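Local coordinates for universal stress protein (Burkholderia pseudomallei, PDB 4WNY) that belongs to the universal stress protein A family and probably takes part in bacterial stress responses, its precise biochemical role being unestablished, at residues L10-G15 and E102-A107. Sequence-based numbering, arbitrary orientation.
Sequences LVALDG and ERLERA
Leu104 sets both its methyls against the CB of Ala12: Ala12 CB is 4.0 Å from Leu104 CD2 and 4.1 Å from Leu104 CD1. The leucine reaches the strand because its CG lies anti to its own carbonyl carbon (chi1 -70°), which carries the two methyls off the helix toward the sheet. One step back on the same face of the strand, Leu10 brings its two branches to different places. Its CD2 lies alongside Leu104 CD2 at 4.4 Å, while its CD1 reaches the next turn of the helix, 4.2 Å from Ala107 CB. With CG anti to the backbone N (chi1 -170°), Leu10 leans out to the helix, filling the angle between Leu104 and the small Ala107. No hydrogen bond crosses here; the grip is entirely apolar. This is the helix-on-sheet packing of the Rossmann-like α/β fold of universal stress proteins: 8-13 is the central strand of a five-stranded parallel sheet, and 100-111 is the helix that leads into neighbouring strand 115-120. The axes of strand 10-13 and helix 102-107 run roughly antiparallel, at 146°, 10.3 Å apart at closest approach. Val11 faces away to the other side of the sheet, where it meets Leu23 and Ala26 of helix 17-32, while Val40 and Leu138 extend the apolar layer around Leu104. Leu10, Leu104 and Ala107 are all buried in this tight part, whereas the polar side of the helix is looser: Arg103 and Arg106 are partly exposed to solvent and do not touch the strand. There Arg106 makes salt bridges with Glu98 and Glu110, and Arg103 NE donates to the backbone O of Glu92.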
# COMPACT_ATOMS: atom_id res chain seq x y z
N LEU A 10 4.91 -8.73 4.54
CA LEU A 10 5.49 -9.52 3.47
C LEU A 10 5.92 -8.62 2.31
O LEU A 10 5.15 -7.77 1.88
CB LEU A 10 4.50 -10.59 2.99
CG LEU A 10 4.95 -11.69 2.02
CD1 LEU A 10 4.07 -12.91 2.19
CD2 LEU A 10 4.91 -11.22 0.58
N VAL A 11 7.14 -8.80 1.83
CA VAL A 11 7.63 -8.05 0.68
C VAL A 11 8.16 -9.00 -0.40
O VAL A 11 8.97 -9.89 -0.13
CB VAL A 11 8.73 -7.04 1.09
CG1 VAL A 11 9.80 -7.71 1.94
CG2 VAL A 11 9.35 -6.38 -0.14
N ALA A 12 7.68 -8.83 -1.63
CA ALA A 12 8.04 -9.72 -2.73
C ALA A 12 9.32 -9.28 -3.41
O ALA A 12 9.42 -8.15 -3.90
CB ALA A 12 6.90 -9.79 -3.74
N LEU A 13 10.30 -10.17 -3.46
CA LEU A 13 11.58 -9.88 -4.09
C LEU A 13 11.81 -10.76 -5.33
O LEU A 13 11.31 -11.89 -5.40
CB LEU A 13 12.73 -10.08 -3.10
CG LEU A 13 12.60 -9.38 -1.74
CD1 LEU A 13 13.79 -9.72 -0.86
CD2 LEU A 13 12.46 -7.87 -1.91
N ASP A 14 12.54 -10.24 -6.30
CA ASP A 14 12.89 -11.00 -7.49
C ASP A 14 14.29 -10.64 -7.97
O ASP A 14 14.77 -11.16 -8.98
CB ASP A 14 11.86 -10.77 -8.61
CG ASP A 14 11.85 -9.33 -9.12
OD1 ASP A 14 12.39 -8.45 -8.43
OD2 ASP A 14 11.29 -9.10 -10.21
N GLY A 15 14.95 -9.76 -7.22
CA GLY A 15 16.32 -9.37 -7.54
C GLY A 15 16.42 -8.03 -8.24
O GLY A 15 17.49 -7.44 -8.30
N GLU A 102 -1.27 -15.34 -6.90
CA GLU A 102 -1.95 -16.26 -6.00
C GLU A 102 -0.97 -16.91 -5.03
O GLU A 102 -1.29 -17.12 -3.86
CB GLU A 102 -2.69 -17.34 -6.79
N ARG A 103 0.23 -17.21 -5.53
CA ARG A 103 1.27 -17.80 -4.71
C ARG A 103 1.67 -16.86 -3.58
O ARG A 103 1.94 -17.30 -2.46
CB ARG A 103 2.50 -18.14 -5.55
CG ARG A 103 3.57 -18.90 -4.80
CD ARG A 103 3.05 -20.25 -4.32
NE ARG A 103 3.99 -20.91 -3.42
CZ ARG A 103 4.03 -20.72 -2.11
NH1 ARG A 103 3.19 -19.87 -1.53
NH2 ARG A 103 4.92 -21.37 -1.37
N LEU A 104 1.69 -15.57 -3.87
CA LEU A 104 1.97 -14.56 -2.86
C LEU A 104 0.83 -14.48 -1.85
O LEU A 104 1.06 -14.24 -0.66
CB LEU A 104 2.20 -13.19 -3.51
CG LEU A 104 3.49 -13.03 -4.32
CD1 LEU A 104 3.49 -11.71 -5.08
CD2 LEU A 104 4.70 -13.14 -3.42
N GLU A 105 -0.39 -14.68 -2.32
CA GLU A 105 -1.56 -14.68 -1.45
C GLU A 105 -1.57 -15.92 -0.56
O GLU A 105 -1.94 -15.85 0.61
CB GLU A 105 -2.85 -14.62 -2.27
CG GLU A 105 -3.08 -13.28 -2.94
CD GLU A 105 -4.37 -13.24 -3.73
OE1 GLU A 105 -4.86 -14.31 -4.12
OE2 GLU A 105 -4.89 -12.12 -3.95
N ARG A 106 -1.16 -17.05 -1.12
CA ARG A 106 -1.06 -18.29 -0.36
C ARG A 106 0.03 -18.16 0.70
O ARG A 106 -0.15 -18.59 1.84
CB ARG A 106 -0.77 -19.48 -1.27
CG ARG A 106 -0.59 -20.79 -0.52
CD ARG A 106 -0.88 -21.99 -1.40
NE ARG A 106 0.19 -22.25 -2.36
CZ ARG A 106 1.25 -23.01 -2.12
NH1 ARG A 106 2.17 -23.20 -3.05
NH2 ARG A 106 1.39 -23.59 -0.93
N ALA A 107 1.15 -17.56 0.32
CA ALA A 107 2.26 -17.34 1.23
C ALA A 107 1.84 -16.43 2.38
O ALA A 107 2.20 -16.65 3.53
CB ALA A 107 3.46 -16.76 0.50